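Uncharacterized protein (Nostoc punctiforme, PDB 2QDR) is of unknown function but, as a putative dioxygenase with a double-stranded beta-helix fold of the cupin clan, may catalyse an oxygen-dependent reaction. Local coordinates at residues A[38-43]-A[83-87]; A[92-98]-A[154-160]. The contacts are given in a common frame with arbitrary orientation. Numbering follows the deposited sequence.

Interaction 1 (A[38-43]-A[83-87]); sequences SGRRTA and LLTWH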
loop_
_atom_site.group_PDB
_atom_site.type_symbol
_atom_site.label_atom_id
_atom_site.label_comp_id
_atom_site.label_asym_id
_atom_site.label_seq_id
_atom_site.Cartn_x
_atom_site.Cartn_y
_atom_site.Cartn_z
ATOM N N SER A 38 -10.831 -34.398 15.291
ATOM C CA SER A 38 -11.686 -35.270 14.510
ATOM C C SER A 38 -12.450 -36.275 15.345
ATOM O O SER A 38 -11.968 -36.696 16.391
ATOM C CB SER A 38 -10.803 -36.062 13.553
ATOM O OG SER A 38 -9.970 -35.194 12.807
ATOM N N GLY A 39 -13.641 -36.641 14.865
ATOM C CA GLY A 39 -14.506 -37.648 15.481
ATOM C C GLY A 39 -14.819 -37.627 16.962
ATOM O O GLY A 39 -14.912 -38.690 17.566
ATOM N N ARG A 40 -15.019 -36.445 17.545
ATOM C CA ARG A 40 -15.288 -36.353 18.991
ATOM C C ARG A 40 -16.767 -36.383 19.404
ATOM O O ARG A 40 -17.649 -35.944 18.676
ATOM C CB ARG A 40 -14.652 -35.095 19.595
ATOM C CG ARG A 40 -13.139 -35.041 19.504
ATOM C CD ARG A 40 -12.606 -33.892 20.356
ATOM N NE ARG A 40 -11.150 -33.749 20.278
ATOM C CZ ARG A 40 -10.421 -32.904 21.012
ATOM N NH1 ARG A 40 -10.965 -32.147 21.964
ATOM N NH2 ARG A 40 -9.100 -32.857 20.833
ATOM N N ARG A 41 -16.980 -36.892 20.617
ATOM C CA ARG A 41 -18.271 -37.018 21.253
ATOM C C ARG A 41 -18.437 -35.764 22.110
ATOM O O ARG A 41 -17.490 -35.397 22.793
ATOM C CB ARG A 41 -18.271 -38.256 22.138
ATOM C CG ARG A 41 -19.598 -38.675 22.769
ATOM C CD ARG A 41 -19.309 -39.829 23.740
ATOM N NE ARG A 41 -20.463 -40.492 24.374
ATOM C CZ ARG A 41 -21.210 -39.997 25.377
ATOM N NH1 ARG A 41 -21.021 -38.766 25.865
ATOM N NH2 ARG A 41 -22.208 -40.729 25.870
ATOM N N THR A 42 -19.594 -35.115 22.088
ATOM C CA THR A 42 -19.797 -33.934 22.927
ATOM C C THR A 42 -20.389 -34.349 24.275
ATOM O O THR A 42 -20.739 -35.517 24.488
ATOM C CB THR A 42 -20.726 -32.933 22.264
ATOM O OG1 THR A 42 -22.029 -33.516 22.137
ATOM C CG2 THR A 42 -20.183 -32.546 20.889
ATOM N N ALA A 43 -20.476 -33.383 25.185
ATOM C CA ALA A 43 -21.049 -33.590 26.511
ATOM C C ALA A 43 -22.550 -33.822 26.422
ATOM O O ALA A 43 -23.107 -34.501 27.262
ATOM C CB ALA A 43 -20.773 -32.398 27.410
ATOM N N LEU A 83 -16.188 -32.010 31.242
ATOM C CA LEU A 83 -15.681 -32.589 30.010
ATOM C C LEU A 83 -16.563 -32.158 28.824
ATOM O O LEU A 83 -17.683 -32.635 28.675
ATOM C CB LEU A 83 -15.630 -34.108 30.168
ATOM C CG LEU A 83 -14.839 -34.911 29.139
ATOM C CD1 LEU A 83 -13.339 -34.656 29.258
ATOM C CD2 LEU A 83 -15.124 -36.396 29.306
ATOM N N LEU A 84 -16.051 -31.243 27.997
ATOM C CA LEU A 84 -16.783 -30.698 26.831
ATOM C C LEU A 84 -16.854 -31.635 25.622
ATOM O O LEU A 84 -17.949 -31.939 25.131
ATOM C CB LEU A 84 -16.169 -29.357 26.416
ATOM C CG LEU A 84 -16.463 -28.090 27.255
ATOM C CD1 LEU A 84 -16.600 -28.300 28.748
ATOM C CD2 LEU A 84 -15.390 -27.006 26.976
ATOM N N THR A 85 -15.691 -32.032 25.109
ATOM C CA THR A 85 -15.591 -32.961 23.976
ATOM C C THR A 85 -14.406 -33.868 24.173
ATOM O O THR A 85 -13.437 -33.489 24.831
ATOM C CB THR A 85 -15.398 -32.287 22.589
ATOM O OG1 THR A 85 -14.206 -31.488 22.595
ATOM C CG2 THR A 85 -16.578 -31.425 22.234
ATOM N N TRP A 86 -14.499 -35.079 23.634
ATOM C CA TRP A 86 -13.405 -36.044 23.734
ATOM C C TRP A 86 -13.510 -37.141 22.691
ATOM O O TRP A 86 -14.556 -37.338 22.078
ATOM C CB TRP A 86 -13.336 -36.671 25.131
ATOM C CG TRP A 86 -14.481 -37.568 25.510
ATOM C CD1 TRP A 86 -14.492 -38.938 25.486
ATOM C CD2 TRP A 86 -15.772 -37.168 25.975
ATOM N NE1 TRP A 86 -15.706 -39.410 25.912
ATOM C CE2 TRP A 86 -16.511 -38.344 26.216
ATOM C CE3 TRP A 86 -16.377 -35.933 26.215
ATOM C CZ2 TRP A 86 -17.823 -38.314 26.697
ATOM C CZ3 TRP A 86 -17.676 -35.907 26.689
ATOM C CH2 TRP A 86 -18.384 -37.086 26.923
ATOM N N HIS A 87 -12.388 -37.828 22.501
ATOM C CA HIS A 87 -12.263 -38.953 21.584
ATOM C C HIS A 87 -11.729 -40.081 22.451
ATOM O O HIS A 87 -11.048 -39.812 23.444
ATOM C CB HIS A 87 -11.365 -38.617 20.386
ATOM C CG HIS A 87 -11.253 -39.723 19.379
ATOM N ND1 HIS A 87 -10.058 -40.334 19.069
ATOM C CD2 HIS A 87 -12.200 -40.372 18.664
ATOM C CE1 HIS A 87 -10.270 -41.283 18.175
ATOM N NE2 HIS A 87 -11.563 -41.328 17.914
#
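Trp86 has more surface covered here than any other residue, with Arg41 and Arg40 next. Arg41 and Trp86 form an antiparallel hydrogen-bonded pair, Arg41 N to Trp86 O at 2.9 Å and Trp86 N to Arg41 O at 3.1 Å, so their side chains share one face of the sheet. With chi1 in the p well, the indole leans back over the neighbouring strand: Arg41 O lies over one face of the ring, and Arg41 NH1 comes within 3.3 Å of Trp86 CH2. A broad, flat indole suits this place because it covers the backbone beside it. From the loop just before the strand, the long Arg40 starts out sideways and reaches Thr85, on the other face from Trp86: Arg40 NH1 donates a weak bond to Thr85 OG1 at 3.4 Å, while Asn36 O accepts from its NE and Tyr261 holds the Thr85 hydroxyl more firmly. This short antiparallel bridge adds an N-terminal segment to a cupin-type beta-sheet, beside the classic bulge where Leu84 and Thr85 face Thr93.

Interaction 2 (A[92-98]-A[154-160]); sequences STSRVVL and AEILWME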
loop_
_atom_site.group_PDB
_atom_site.type_symbol
_atom_site.label_atom_id
_atom_site.label_comp_id
_atom_site.label_asym_id
_atom_site.label_seq_id
_atom_site.Cartn_x
_atom_site.Cartn_y
_atom_site.Cartn_z
ATOM N N SER A 92 -9.000 -34.536 24.323
ATOM C CA SER A 92 -10.168 -33.904 24.941
ATOM C C SER A 92 -10.031 -32.398 25.177
ATOM O O SER A 92 -8.949 -31.826 25.076
ATOM C CB SER A 92 -10.455 -34.569 26.290
ATOM O OG SER A 92 -9.338 -34.425 27.137
ATOM N N THR A 93 -11.169 -31.773 25.441
ATOM C CA THR A 93 -11.259 -30.351 25.762
ATOM C C THR A 93 -12.161 -30.298 26.977
ATOM O O THR A 93 -13.188 -30.984 27.015
ATOM C CB THR A 93 -11.817 -29.483 24.627
ATOM O OG1 THR A 93 -10.922 -29.528 23.511
ATOM C CG2 THR A 93 -11.965 -28.021 25.084
ATOM N N SER A 94 -11.776 -29.506 27.970
ATOM C CA SER A 94 -12.562 -29.419 29.197
ATOM C C SER A 94 -12.311 -28.136 29.974
ATOM O O SER A 94 -11.300 -27.462 29.794
ATOM C CB SER A 94 -12.290 -30.657 30.058
ATOM O OG SER A 94 -10.906 -30.869 30.211
ATOM N N ARG A 95 -13.281 -27.807 30.817
ATOM C CA ARG A 95 -13.256 -26.629 31.655
ATOM C C ARG A 95 -12.960 -27.138 33.054
ATOM O O ARG A 95 -13.815 -27.779 33.683
ATOM C CB ARG A 95 -14.598 -25.936 31.574
ATOM C CG ARG A 95 -14.712 -24.626 32.321
ATOM C CD ARG A 95 -16.142 -24.202 32.259
ATOM N NE ARG A 95 -16.445 -22.985 32.999
ATOM C CZ ARG A 95 -17.684 -22.561 33.264
ATOM N NH1 ARG A 95 -18.763 -23.260 32.881
ATOM N NH2 ARG A 95 -17.860 -21.442 33.954
ATOM N N VAL A 96 -11.735 -26.891 33.522
ATOM C CA VAL A 96 -11.308 -27.345 34.844
ATOM C C VAL A 96 -11.274 -26.172 35.810
ATOM O O VAL A 96 -11.175 -25.021 35.376
ATOM C CB VAL A 96 -9.912 -28.067 34.829
ATOM C CG1 VAL A 96 -9.937 -29.284 33.906
ATOM C CG2 VAL A 96 -8.758 -27.135 34.438
ATOM N N VAL A 97 -11.394 -26.467 37.106
ATOM C CA VAL A 97 -11.341 -25.440 38.138
ATOM C C VAL A 97 -10.382 -25.916 39.215
ATOM O O VAL A 97 -10.656 -26.903 39.900
ATOM C CB VAL A 97 -12.713 -25.125 38.753
ATOM C CG1 VAL A 97 -12.594 -24.007 39.814
ATOM C CG2 VAL A 97 -13.701 -24.760 37.643
ATOM N N LEU A 98 -9.263 -25.208 39.347
ATOM C CA LEU A 98 -8.241 -25.513 40.330
ATOM C C LEU A 98 -8.505 -24.676 41.585
ATOM O O LEU A 98 -8.751 -23.476 41.472
ATOM C CB LEU A 98 -6.865 -25.202 39.758
ATOM C CG LEU A 98 -6.517 -25.919 38.449
ATOM C CD1 LEU A 98 -5.116 -25.543 38.017
ATOM C CD2 LEU A 98 -6.627 -27.440 38.557
ATOM N N ALA A 154 -9.004 -20.773 40.012
ATOM C CA ALA A 154 -8.715 -20.413 38.642
ATOM C C ALA A 154 -9.460 -21.368 37.743
ATOM O O ALA A 154 -9.559 -22.553 38.074
ATOM C CB ALA A 154 -7.234 -20.488 38.389
ATOM N N GLU A 155 -9.999 -20.846 36.633
ATOM C CA GLU A 155 -10.728 -21.647 35.640
ATOM C C GLU A 155 -9.918 -21.648 34.355
ATOM O O GLU A 155 -9.473 -20.587 33.904
ATOM C CB GLU A 155 -12.140 -21.132 35.411
ATOM C CG GLU A 155 -12.944 -21.117 36.698
ATOM C CD GLU A 155 -14.423 -20.941 36.501
ATOM O OE1 GLU A 155 -14.944 -21.329 35.436
ATOM O OE2 GLU A 155 -15.072 -20.456 37.451
ATOM N N ILE A 156 -9.755 -22.838 33.766
ATOM C CA ILE A 156 -8.925 -23.029 32.594
ATOM C C ILE A 156 -9.481 -23.981 31.542
ATOM O O ILE A 156 -10.105 -24.981 31.886
ATOM C CB ILE A 156 -7.583 -23.715 33.038
ATOM C CG1 ILE A 156 -6.987 -23.091 34.310
ATOM C CG2 ILE A 156 -6.519 -23.697 31.925
ATOM C CD1 ILE A 156 -5.712 -23.764 34.799
ATOM N N LEU A 157 -9.236 -23.673 30.264
ATOM C CA LEU A 157 -9.612 -24.560 29.174
ATOM C C LEU A 157 -8.434 -25.523 29.102
ATOM O O LEU A 157 -7.351 -25.136 28.675
ATOM C CB LEU A 157 -9.817 -23.845 27.841
ATOM C CG LEU A 157 -10.980 -22.857 27.752
ATOM C CD1 LEU A 157 -10.964 -22.153 26.397
ATOM C CD2 LEU A 157 -12.321 -23.545 27.986
ATOM N N TRP A 158 -8.641 -26.750 29.574
ATOM C CA TRP A 158 -7.615 -27.784 29.606
ATOM C C TRP A 158 -7.763 -28.642 28.362
ATOM O O TRP A 158 -8.748 -29.368 28.227
ATOM C CB TRP A 158 -7.786 -28.610 30.872
ATOM C CG TRP A 158 -6.717 -29.591 31.147
ATOM C CD1 TRP A 158 -6.659 -30.891 30.731
ATOM C CD2 TRP A 158 -5.561 -29.375 31.960
ATOM N NE1 TRP A 158 -5.521 -31.490 31.224
ATOM C CE2 TRP A 158 -4.832 -30.580 31.983
ATOM C CE3 TRP A 158 -5.069 -28.275 32.672
ATOM C CZ2 TRP A 158 -3.627 -30.716 32.681
ATOM C CZ3 TRP A 158 -3.874 -28.410 33.371
ATOM C CH2 TRP A 158 -3.165 -29.622 33.363
HETATM N N MSE A 159 -6.777 -28.577 27.472
HETATM C CA MSE A 159 -6.806 -29.293 26.185
HETATM C C MSE A 159 -5.720 -30.360 25.994
HETATM O O MSE A 159 -4.588 -30.046 25.656
HETATM C CB MSE A 159 -6.715 -28.239 25.076
HETATM C CG MSE A 159 -7.971 -27.395 24.971
HETATM SE SE MSE A 159 -7.776 -25.734 24.024
HETATM C CE MSE A 159 -6.726 -24.738 25.316
ATOM N N GLU A 160 -6.097 -31.617 26.196
ATOM C CA GLU A 160 -5.209 -32.772 26.049
ATOM C C GLU A 160 -5.292 -33.203 24.586
ATOM O O GLU A 160 -6.357 -33.614 24.162
ATOM C CB GLU A 160 -5.655 -33.890 26.975
ATOM C CG GLU A 160 -5.764 -33.478 28.455
ATOM C CD GLU A 160 -6.202 -34.604 29.366
ATOM O OE1 GLU A 160 -6.351 -35.762 28.908
ATOM O OE2 GLU A 160 -6.407 -34.329 30.558
HETATM O O HOH W 1 -9.470 -32.233 28.409
#
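Side chains of strands 92-98 and 154-160 alternate between two sheet faces, and their rotamers decide how each face is filled. The strands run antiparallel, their axes 4.7 Å apart at closest approach, and are joined most regularly at Val96 and Ile156 (Val96 N to Ile156 O 3.0 Å, Ile156 N to Val96 O 3.1 Å). On the face of Ser94, Val96 and Leu98, beta-branched Val96, in the m rotamer, sets CG1 3.8 Å from Trp158 CB and CG2 3.9 Å from Ile156 CB. Leu98 and Ile156, both m,t, bring their CD1 atoms to 3.7 Å. Trp158, with chi1 t, carries its ring away from strand 92-98 to meet Trp67 edge-to-face; its NE1 also makes a weak bond to Glu160 OE2 at 3.0 Å. Small serines suit the next positions: with both in the p well, Ser92 OG and Ser94 OG reach one water at 2.5 and 2.7 Å, and that water donates to Trp158 O at 3.0 Å, satisfying polar groups in a buried place. On the other face, the all-trans Arg95 stretches out while Glu155, chi1 m, bends its end toward it, giving a salt bridge from Arg95 NH2 to Glu155 OE1 at 3.3 Å; Asn59 accepts from Arg95 NH1. Leu157 and selenomethionine Met159, also m at chi1, pack on Phe282 of strand 279-285, in the other large sheet. Antiparallel strands paired in this way build the double-stranded beta-helix, the fold of the cupin clan.

Both interactions belong to the same antiparallel sheet, with centres 14 Å apart, and they follow in series along the chain: interaction 1 closes before interaction 2 opens. Strands 79-86 and 92-98 are consecutive and neighbouring, so the order across this part of the sheet is 41-42, 79-86, 92-98, 154-160. The two contacts meet directly at Thr93, whose N lies 2.9 Å from Thr85 O and whose O lies 3.0 Å from Leu84 N, both probable hydrogen bonds. Each also touches the seven-stranded sheet, interaction 1 through strand 260-264 and interaction 2 through strand 279-285. Together they tie the N-terminal segment to the sheet and place these strands against the second half of the chain.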